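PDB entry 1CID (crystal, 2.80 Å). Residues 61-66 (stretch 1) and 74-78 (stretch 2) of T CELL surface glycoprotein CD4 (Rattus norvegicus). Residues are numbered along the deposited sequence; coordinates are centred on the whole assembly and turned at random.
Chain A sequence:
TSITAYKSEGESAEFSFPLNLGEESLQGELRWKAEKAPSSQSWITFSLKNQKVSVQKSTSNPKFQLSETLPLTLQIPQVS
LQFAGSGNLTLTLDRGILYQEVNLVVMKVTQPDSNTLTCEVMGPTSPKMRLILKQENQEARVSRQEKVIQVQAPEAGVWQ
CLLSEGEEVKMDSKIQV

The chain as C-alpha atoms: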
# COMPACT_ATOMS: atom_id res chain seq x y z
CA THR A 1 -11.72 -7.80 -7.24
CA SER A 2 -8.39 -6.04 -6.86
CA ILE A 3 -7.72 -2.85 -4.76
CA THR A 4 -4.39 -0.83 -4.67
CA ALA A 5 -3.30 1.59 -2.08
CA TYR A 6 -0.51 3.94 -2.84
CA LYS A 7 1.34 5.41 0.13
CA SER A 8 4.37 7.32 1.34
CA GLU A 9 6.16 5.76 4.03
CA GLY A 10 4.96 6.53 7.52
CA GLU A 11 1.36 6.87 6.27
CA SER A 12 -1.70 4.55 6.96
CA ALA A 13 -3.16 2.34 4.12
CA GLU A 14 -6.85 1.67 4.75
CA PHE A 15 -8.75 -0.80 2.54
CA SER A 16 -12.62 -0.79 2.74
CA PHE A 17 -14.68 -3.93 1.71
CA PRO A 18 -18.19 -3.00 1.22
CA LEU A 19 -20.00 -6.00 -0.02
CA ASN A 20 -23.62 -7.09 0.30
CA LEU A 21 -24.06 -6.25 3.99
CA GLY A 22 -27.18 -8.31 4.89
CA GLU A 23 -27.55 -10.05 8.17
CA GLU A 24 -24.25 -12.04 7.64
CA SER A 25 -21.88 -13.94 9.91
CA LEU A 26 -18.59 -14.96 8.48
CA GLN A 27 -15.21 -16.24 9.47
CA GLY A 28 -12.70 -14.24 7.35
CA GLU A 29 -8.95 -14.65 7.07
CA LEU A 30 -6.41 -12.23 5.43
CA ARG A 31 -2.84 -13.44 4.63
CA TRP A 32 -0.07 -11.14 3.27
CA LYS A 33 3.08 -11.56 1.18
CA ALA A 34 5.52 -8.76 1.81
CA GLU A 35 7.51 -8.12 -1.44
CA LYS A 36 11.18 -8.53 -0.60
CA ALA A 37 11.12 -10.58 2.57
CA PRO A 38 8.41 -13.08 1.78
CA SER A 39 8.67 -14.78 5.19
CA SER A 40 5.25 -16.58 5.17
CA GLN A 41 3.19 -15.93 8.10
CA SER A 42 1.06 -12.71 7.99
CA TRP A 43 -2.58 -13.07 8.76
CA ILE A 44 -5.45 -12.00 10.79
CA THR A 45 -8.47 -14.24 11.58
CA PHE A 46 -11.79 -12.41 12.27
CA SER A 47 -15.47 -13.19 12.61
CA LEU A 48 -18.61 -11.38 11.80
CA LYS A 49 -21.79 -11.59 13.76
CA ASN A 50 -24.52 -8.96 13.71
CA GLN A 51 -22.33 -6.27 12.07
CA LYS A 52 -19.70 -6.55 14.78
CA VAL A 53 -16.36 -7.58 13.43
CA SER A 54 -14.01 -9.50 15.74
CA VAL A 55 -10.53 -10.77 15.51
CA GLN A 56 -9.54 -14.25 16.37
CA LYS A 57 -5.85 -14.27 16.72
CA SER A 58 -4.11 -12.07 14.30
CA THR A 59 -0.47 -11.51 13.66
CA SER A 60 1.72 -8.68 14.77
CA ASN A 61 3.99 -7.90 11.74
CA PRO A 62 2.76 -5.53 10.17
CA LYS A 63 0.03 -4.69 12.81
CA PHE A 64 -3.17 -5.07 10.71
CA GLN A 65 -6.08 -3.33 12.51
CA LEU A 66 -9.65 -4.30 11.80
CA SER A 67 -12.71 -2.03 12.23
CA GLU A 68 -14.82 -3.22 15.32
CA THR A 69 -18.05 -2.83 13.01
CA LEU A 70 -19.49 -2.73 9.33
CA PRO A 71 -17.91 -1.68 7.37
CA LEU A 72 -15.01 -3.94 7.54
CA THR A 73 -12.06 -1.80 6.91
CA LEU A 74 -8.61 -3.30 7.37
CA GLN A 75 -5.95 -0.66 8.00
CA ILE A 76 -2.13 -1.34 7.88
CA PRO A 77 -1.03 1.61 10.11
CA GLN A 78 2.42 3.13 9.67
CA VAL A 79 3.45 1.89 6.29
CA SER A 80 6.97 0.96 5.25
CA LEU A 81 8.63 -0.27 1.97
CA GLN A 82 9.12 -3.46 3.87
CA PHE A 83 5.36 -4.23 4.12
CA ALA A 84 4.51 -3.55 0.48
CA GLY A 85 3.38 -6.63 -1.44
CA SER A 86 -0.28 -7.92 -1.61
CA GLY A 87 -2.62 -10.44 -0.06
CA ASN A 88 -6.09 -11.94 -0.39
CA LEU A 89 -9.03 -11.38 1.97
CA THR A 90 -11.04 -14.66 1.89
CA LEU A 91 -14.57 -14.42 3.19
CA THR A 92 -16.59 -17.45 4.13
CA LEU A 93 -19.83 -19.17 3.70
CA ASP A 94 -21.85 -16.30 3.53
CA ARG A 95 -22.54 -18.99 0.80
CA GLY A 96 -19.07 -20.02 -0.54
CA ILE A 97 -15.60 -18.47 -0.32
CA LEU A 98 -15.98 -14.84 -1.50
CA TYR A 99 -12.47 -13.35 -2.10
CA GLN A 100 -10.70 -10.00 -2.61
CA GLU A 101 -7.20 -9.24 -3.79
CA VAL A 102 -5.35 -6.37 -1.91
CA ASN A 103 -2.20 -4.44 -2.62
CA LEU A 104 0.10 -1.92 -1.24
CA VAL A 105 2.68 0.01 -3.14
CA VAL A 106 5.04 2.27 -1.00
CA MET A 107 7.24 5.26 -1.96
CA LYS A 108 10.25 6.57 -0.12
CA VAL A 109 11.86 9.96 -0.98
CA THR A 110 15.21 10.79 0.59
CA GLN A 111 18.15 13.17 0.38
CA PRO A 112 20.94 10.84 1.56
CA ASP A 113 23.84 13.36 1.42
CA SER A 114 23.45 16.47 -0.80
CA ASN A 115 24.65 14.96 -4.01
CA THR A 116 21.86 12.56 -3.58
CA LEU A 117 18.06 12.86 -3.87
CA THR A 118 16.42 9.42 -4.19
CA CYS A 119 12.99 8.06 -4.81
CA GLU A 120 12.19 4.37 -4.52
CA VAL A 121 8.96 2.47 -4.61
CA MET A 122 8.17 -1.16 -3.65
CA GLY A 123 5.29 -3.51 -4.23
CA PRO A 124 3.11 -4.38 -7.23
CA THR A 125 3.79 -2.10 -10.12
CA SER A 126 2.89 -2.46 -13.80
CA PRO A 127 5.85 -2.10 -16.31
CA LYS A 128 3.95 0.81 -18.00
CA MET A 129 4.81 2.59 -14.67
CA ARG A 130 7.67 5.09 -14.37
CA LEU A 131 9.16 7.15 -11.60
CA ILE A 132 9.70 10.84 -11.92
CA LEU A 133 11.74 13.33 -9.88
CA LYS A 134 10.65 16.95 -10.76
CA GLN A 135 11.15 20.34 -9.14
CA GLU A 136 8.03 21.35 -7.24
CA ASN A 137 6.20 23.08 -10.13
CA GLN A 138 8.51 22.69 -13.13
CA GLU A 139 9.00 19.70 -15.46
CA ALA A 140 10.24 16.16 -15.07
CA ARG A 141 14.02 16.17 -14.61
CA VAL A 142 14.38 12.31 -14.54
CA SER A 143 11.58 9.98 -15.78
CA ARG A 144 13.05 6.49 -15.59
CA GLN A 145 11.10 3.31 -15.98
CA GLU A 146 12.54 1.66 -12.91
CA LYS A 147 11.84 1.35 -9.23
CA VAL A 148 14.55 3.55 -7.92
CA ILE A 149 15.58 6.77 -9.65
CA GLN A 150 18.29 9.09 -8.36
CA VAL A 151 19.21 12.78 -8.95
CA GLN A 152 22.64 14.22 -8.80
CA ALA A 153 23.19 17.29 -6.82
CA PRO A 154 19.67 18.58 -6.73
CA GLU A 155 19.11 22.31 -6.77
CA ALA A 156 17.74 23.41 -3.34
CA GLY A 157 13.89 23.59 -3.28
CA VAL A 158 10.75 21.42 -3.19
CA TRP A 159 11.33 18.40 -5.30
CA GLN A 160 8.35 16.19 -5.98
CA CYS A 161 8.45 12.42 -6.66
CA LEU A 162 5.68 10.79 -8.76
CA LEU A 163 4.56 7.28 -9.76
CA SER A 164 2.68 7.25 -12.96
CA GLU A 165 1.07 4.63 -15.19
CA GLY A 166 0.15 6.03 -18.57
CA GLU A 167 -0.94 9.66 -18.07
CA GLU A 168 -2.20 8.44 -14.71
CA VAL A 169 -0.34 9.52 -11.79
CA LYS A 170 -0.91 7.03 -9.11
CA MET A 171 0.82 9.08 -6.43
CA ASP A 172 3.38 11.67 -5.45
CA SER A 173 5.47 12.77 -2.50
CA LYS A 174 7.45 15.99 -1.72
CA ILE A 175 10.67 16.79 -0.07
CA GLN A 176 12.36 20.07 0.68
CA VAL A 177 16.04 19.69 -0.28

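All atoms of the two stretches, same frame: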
# COMPACT_ATOMS: atom_id res chain seq x y z
N ASN A 61 2.97 -8.55 12.58
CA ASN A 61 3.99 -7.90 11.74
C ASN A 61 3.69 -7.94 10.28
O ASN A 61 4.09 -9.02 9.91
CB ASN A 61 5.37 -8.37 12.12
CG ASN A 61 6.46 -7.77 11.26
OD1 ASN A 61 6.98 -8.44 10.37
ND2 ASN A 61 6.78 -6.53 11.50
N PRO A 62 3.20 -6.84 9.71
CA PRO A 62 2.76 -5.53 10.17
C PRO A 62 1.58 -5.49 11.14
O PRO A 62 0.86 -6.51 11.01
CB PRO A 62 2.29 -4.75 8.96
CG PRO A 62 1.88 -5.83 8.00
CD PRO A 62 2.97 -6.80 8.26
N LYS A 63 1.24 -4.53 11.96
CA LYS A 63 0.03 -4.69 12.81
C LYS A 63 -1.24 -4.27 12.09
O LYS A 63 -1.67 -3.10 12.10
CB LYS A 63 0.11 -3.98 14.17
CG LYS A 63 -0.36 -4.67 15.44
CD LYS A 63 -0.08 -4.06 16.80
CE LYS A 63 1.22 -4.33 17.54
NZ LYS A 63 2.18 -3.19 17.53
N PHE A 64 -1.91 -5.21 11.45
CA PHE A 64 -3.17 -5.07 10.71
C PHE A 64 -4.14 -4.59 11.77
O PHE A 64 -3.93 -4.94 12.93
CB PHE A 64 -3.43 -6.37 10.07
CG PHE A 64 -2.55 -6.91 9.02
CD1 PHE A 64 -2.33 -6.17 7.87
CD2 PHE A 64 -2.04 -8.22 9.05
CE1 PHE A 64 -1.56 -6.62 6.79
CE2 PHE A 64 -1.29 -8.74 8.01
CZ PHE A 64 -1.04 -7.92 6.87
N GLN A 65 -5.12 -3.79 11.53
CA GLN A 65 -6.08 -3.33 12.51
C GLN A 65 -7.42 -3.53 11.80
O GLN A 65 -7.39 -3.03 10.66
CB GLN A 65 -6.27 -1.87 12.78
CG GLN A 65 -6.10 -1.71 14.30
CD GLN A 65 -4.92 -0.74 14.34
OE1 GLN A 65 -5.03 0.36 14.89
NE2 GLN A 65 -3.84 -1.21 13.69
N LEU A 66 -8.37 -4.10 12.49
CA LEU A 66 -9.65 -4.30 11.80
C LEU A 66 -10.62 -3.34 12.48
O LEU A 66 -10.48 -3.08 13.65
CB LEU A 66 -10.29 -5.69 11.86
CG LEU A 66 -10.57 -6.78 10.86
CD1 LEU A 66 -10.95 -6.25 9.50
CD2 LEU A 66 -9.26 -7.58 10.81
N LEU A 74 -9.84 -2.71 6.84
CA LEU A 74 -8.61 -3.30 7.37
C LEU A 74 -7.66 -2.13 7.22
O LEU A 74 -7.68 -1.40 6.24
CB LEU A 74 -8.39 -4.56 6.61
CG LEU A 74 -7.03 -5.14 6.27
CD1 LEU A 74 -6.54 -4.41 5.02
CD2 LEU A 74 -6.07 -5.08 7.46
N GLN A 75 -6.81 -1.90 8.17
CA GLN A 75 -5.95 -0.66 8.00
C GLN A 75 -4.55 -1.03 8.26
O GLN A 75 -4.54 -1.48 9.40
CB GLN A 75 -6.84 0.16 8.92
CG GLN A 75 -6.60 1.00 10.09
CD GLN A 75 -5.46 1.98 9.79
OE1 GLN A 75 -4.32 1.55 9.57
NE2 GLN A 75 -5.76 3.27 9.75
N ILE A 76 -3.54 -0.99 7.45
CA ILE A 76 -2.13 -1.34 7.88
C ILE A 76 -1.70 0.02 8.39
O ILE A 76 -1.94 0.96 7.63
CB ILE A 76 -1.33 -2.19 6.90
CG1 ILE A 76 0.03 -1.54 6.60
CG2 ILE A 76 -1.98 -2.65 5.55
CD1 ILE A 76 0.96 -2.52 5.80
N PRO A 77 -1.20 0.25 9.60
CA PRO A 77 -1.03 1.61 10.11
C PRO A 77 0.12 2.58 10.09
O PRO A 77 -0.06 3.81 10.47
CB PRO A 77 -1.57 1.34 11.58
CG PRO A 77 -1.09 -0.03 11.93
CD PRO A 77 -0.90 -0.80 10.62
N GLN A 78 1.29 2.13 9.67
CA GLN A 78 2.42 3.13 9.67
C GLN A 78 3.28 2.32 8.74
O GLN A 78 4.10 1.59 9.20
CB GLN A 78 2.78 3.56 11.01
CG GLN A 78 3.97 3.92 11.76
CD GLN A 78 5.27 3.23 12.08
OE1 GLN A 78 5.52 2.08 12.59
NE2 GLN A 78 6.41 3.99 11.84

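This is a short antiparallel β-sheet contact, held by one pair of backbone hydrogen bonds and flanked by apolar side-chain packing. The two stretches lie in the same chain. They run in roughly opposite directions, with end-to-end vectors 135° apart, and both bridged pairs are antiparallel. Together they bury 398 Å² of surface, counting both sides.

The register pairs Gln 65 with Gln 75 and Leu 66 with Leu 74. Gln 65 and Gln 75 form the hydrogen-bonded pair. Gln 75 N donates to Gln 65 O at 2.8 Å. The return bond, from Gln 65 N to Gln 75 O, is weak: it is 3.2 Å long and its angle at the hydrogen is 135°. Leu 66 and Leu 74 form the next, non-hydrogen-bonded pair, and their CA atoms come to 4.7 Å. Here the backbone adds a CA-H...O contact, from Leu 74 CA to Gln 65 O at 3.5 Å. The same carbonyl oxygen therefore meets both the amide of Gln 75 and the CA of Leu 74.

Side chains alternate between the sheet faces. Gln 65 and Gln 75 share one face. They meet through the aliphatic parts of their side chains, with Gln 65 CB 3.9 Å from Gln 75 CG. Their amide groups do not hydrogen-bond to each other. The end of the Gln 65 side chain reaches Pro 77 instead, where Gln 65 NE2 lies 3.5 Å from Pro 77 CG. That ring carbon offers no acceptor, so this is a packing contact.

Leu 66 and Leu 74 lie on the other face. Leu 66 CD1 is 4.2 Å from Leu 74 CB. Leu 74 also packs against Phe 64, with its CD2 3.9 Å from Phe 64 CD1. Ile 76 meets the same ring at its edge, where its CG2 is 4.2 Å from Phe 64 CE1. Phe 64, Leu 74 and Ile 76 are all buried, and these contacts bring apolar surfaces together away from water.

Pro 62 extends the apolar packing beyond the paired strands. It follows a cis peptide bond, and its CB points toward the other stretch. Pro 62 CG lies 4.1 Å from Ile 76 CD1. A weak hydrogen bond within the first stretch links Phe 64 N to Pro 62 O at 3.1 Å. The exposed Lys 63 contributes little, and the end of its side chain leads away. Asn 61 and Gln 78 make no contact across the stretches.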